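Long-range contact in cellobiose dehydrogenase (Myriococcum thermophilum, PDB 4QI3), which probably carries electrons through its haem-binding cytochrome domain from the dehydrogenase domain to lytic polysaccharide monooxygenases during oxidative cellulose breakdown: residues I15-G21 and F33-A38. Residues are numbered along the deposited sequence; the frame is centred on the assembly and turned at random.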
# COMPACT_ATOMS: atom_id res chain seq x y z
N ILE A 15 -12.05 7.60 8.46
CA ILE A 15 -10.76 8.11 8.01
C ILE A 15 -10.95 8.62 6.59
O ILE A 15 -11.57 7.97 5.77
CB ILE A 15 -9.66 7.00 8.05
CG1 ILE A 15 -9.42 6.53 9.50
CG2 ILE A 15 -8.32 7.50 7.45
CD1 ILE A 15 -8.61 5.23 9.61
N THR A 16 -10.43 9.81 6.31
CA THR A 16 -10.53 10.39 4.98
C THR A 16 -9.20 10.24 4.26
O THR A 16 -8.14 10.55 4.82
CB THR A 16 -10.93 11.87 5.06
OG1 THR A 16 -12.23 11.97 5.66
CG2 THR A 16 -10.99 12.49 3.68
N PHE A 17 -9.27 9.73 3.03
CA PHE A 17 -8.09 9.49 2.21
C PHE A 17 -8.11 10.31 0.92
O PHE A 17 -9.18 10.55 0.36
CB PHE A 17 -8.06 8.02 1.76
CG PHE A 17 -8.05 7.02 2.90
CD1 PHE A 17 -9.24 6.58 3.46
CD2 PHE A 17 -6.86 6.49 3.37
CE1 PHE A 17 -9.23 5.67 4.49
CE2 PHE A 17 -6.84 5.57 4.40
CZ PHE A 17 -8.04 5.16 4.97
N ASN A 18 -6.93 10.67 0.41
CA ASN A 18 -6.78 10.95 -1.03
C ASN A 18 -6.58 9.60 -1.68
O ASN A 18 -5.83 8.78 -1.15
CB ASN A 18 -5.52 11.76 -1.32
CG ASN A 18 -5.75 13.27 -1.36
OD1 ASN A 18 -4.80 14.01 -1.53
ND2 ASN A 18 -7.00 13.72 -1.18
N THR A 19 -7.23 9.34 -2.82
CA THR A 19 -7.08 8.05 -3.49
C THR A 19 -6.77 8.18 -4.99
O THR A 19 -7.09 9.19 -5.63
CB THR A 19 -8.36 7.17 -3.37
OG1 THR A 19 -9.43 7.77 -4.13
CG2 THR A 19 -8.79 6.97 -1.90
N TRP A 20 -6.14 7.14 -5.53
CA TRP A 20 -5.88 7.04 -6.96
C TRP A 20 -6.07 5.59 -7.32
O TRP A 20 -5.90 4.70 -6.48
CB TRP A 20 -4.42 7.45 -7.31
CG TRP A 20 -3.96 8.70 -6.58
CD1 TRP A 20 -3.96 9.98 -7.06
CD2 TRP A 20 -3.48 8.78 -5.23
NE1 TRP A 20 -3.51 10.85 -6.09
CE2 TRP A 20 -3.20 10.13 -4.96
CE3 TRP A 20 -3.24 7.82 -4.24
CZ2 TRP A 20 -2.70 10.56 -3.73
CZ3 TRP A 20 -2.76 8.25 -3.02
CH2 TRP A 20 -2.48 9.61 -2.78
N GLY A 21 -6.42 5.34 -8.56
CA GLY A 21 -6.66 3.97 -8.96
C GLY A 21 -7.07 3.82 -10.40
O GLY A 21 -6.96 4.75 -11.20
N PHE A 33 -8.17 -1.36 -9.22
CA PHE A 33 -7.22 -1.23 -8.14
C PHE A 33 -7.39 0.15 -7.53
O PHE A 33 -7.63 1.12 -8.25
CB PHE A 33 -5.81 -1.39 -8.70
CG PHE A 33 -4.73 -1.08 -7.73
CD1 PHE A 33 -4.13 0.17 -7.72
CD2 PHE A 33 -4.32 -2.03 -6.81
CE1 PHE A 33 -3.13 0.48 -6.81
CE2 PHE A 33 -3.33 -1.74 -5.89
CZ PHE A 33 -2.72 -0.48 -5.89
N THR A 34 -7.30 0.25 -6.20
CA THR A 34 -7.33 1.56 -5.55
C THR A 34 -6.33 1.62 -4.42
O THR A 34 -6.20 0.67 -3.64
CB THR A 34 -8.74 1.95 -5.01
OG1 THR A 34 -9.72 1.79 -6.04
CG2 THR A 34 -8.77 3.42 -4.55
N PHE A 35 -5.60 2.73 -4.35
CA PHE A 35 -4.72 3.00 -3.22
C PHE A 35 -5.01 4.39 -2.68
O PHE A 35 -5.25 5.33 -3.44
CB PHE A 35 -3.24 2.89 -3.63
CG PHE A 35 -2.28 3.20 -2.52
CD1 PHE A 35 -2.22 2.38 -1.40
CD2 PHE A 35 -1.42 4.30 -2.59
CE1 PHE A 35 -1.34 2.66 -0.35
CE2 PHE A 35 -0.54 4.59 -1.55
CZ PHE A 35 -0.50 3.76 -0.44
N GLY A 36 -4.99 4.53 -1.36
CA GLY A 36 -5.20 5.85 -0.79
C GLY A 36 -4.33 6.09 0.43
O GLY A 36 -3.84 5.15 1.06
N VAL A 37 -4.14 7.35 0.76
CA VAL A 37 -3.39 7.72 1.98
C VAL A 37 -4.11 8.78 2.81
O VAL A 37 -4.80 9.64 2.27
CB VAL A 37 -1.93 8.20 1.71
CG1 VAL A 37 -1.17 7.19 0.87
CG2 VAL A 37 -1.90 9.59 1.05
N ALA A 38 -3.92 8.69 4.13
CA ALA A 38 -4.21 9.77 5.07
C ALA A 38 -2.90 10.06 5.79
O ALA A 38 -2.17 9.12 6.16
CB ALA A 38 -5.28 9.33 6.06
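Strands 16-21 and 33-38 run antiparallel, their axes 4.4 Å apart at closest approach and 144° between directions. Four backbone hydrogen bonds join them in two reciprocal pairs. Asn18 N donates to Val37 O (3.0 Å) and Val37 N to Asn18 O (2.9 Å). Trp20 N donates to Phe35 O and Phe35 N to Trp20 O, both at 2.9 Å. Between these pairs, Thr19 and Gly36 form a non-hydrogen-bonded pair with CA atoms 4.0 Å apart. There Thr19 CA makes a CA-H...O contact of 3.3 Å with Phe35 O.

The apolar contacts fall in two groups, one round the Trp20 indole and one round Ala38. On the face of Trp20, Phe35 and Val37, the indole bends over the partner strand. Trp20 CH2 meets Val37 CG2 edge-on at 3.9 Å, and Trp20 CZ3 is 4.2 Å from Phe35 CD2. The same indole donates from NE1 to Gln186 O and meets the ring of Trp183, which ties it to strand 180-186 of the other sheet. The Phe17 ring packs beside the partner strand, with CD2 3.7 Å from Ala38 N and 4.2 Å from Ala38 CB. At the end of the pairing, Ile15 CG2 packs on Ala38 CB at 3.8 Å. On the face of Thr19 and Thr34, Thr19 CB is 4.0 Å from Thr34 CG2. A CB on Gly36 would clash with Thr19 CG2 and Asn18 O.

Strand 6-9 flanks 16-22, and strand 51-58 flanks 33-38. The contact is thus a long-looped beta hairpin inside one sheet of the immunoglobulin-like beta-sandwich of the cellobiose dehydrogenase cytochrome domain.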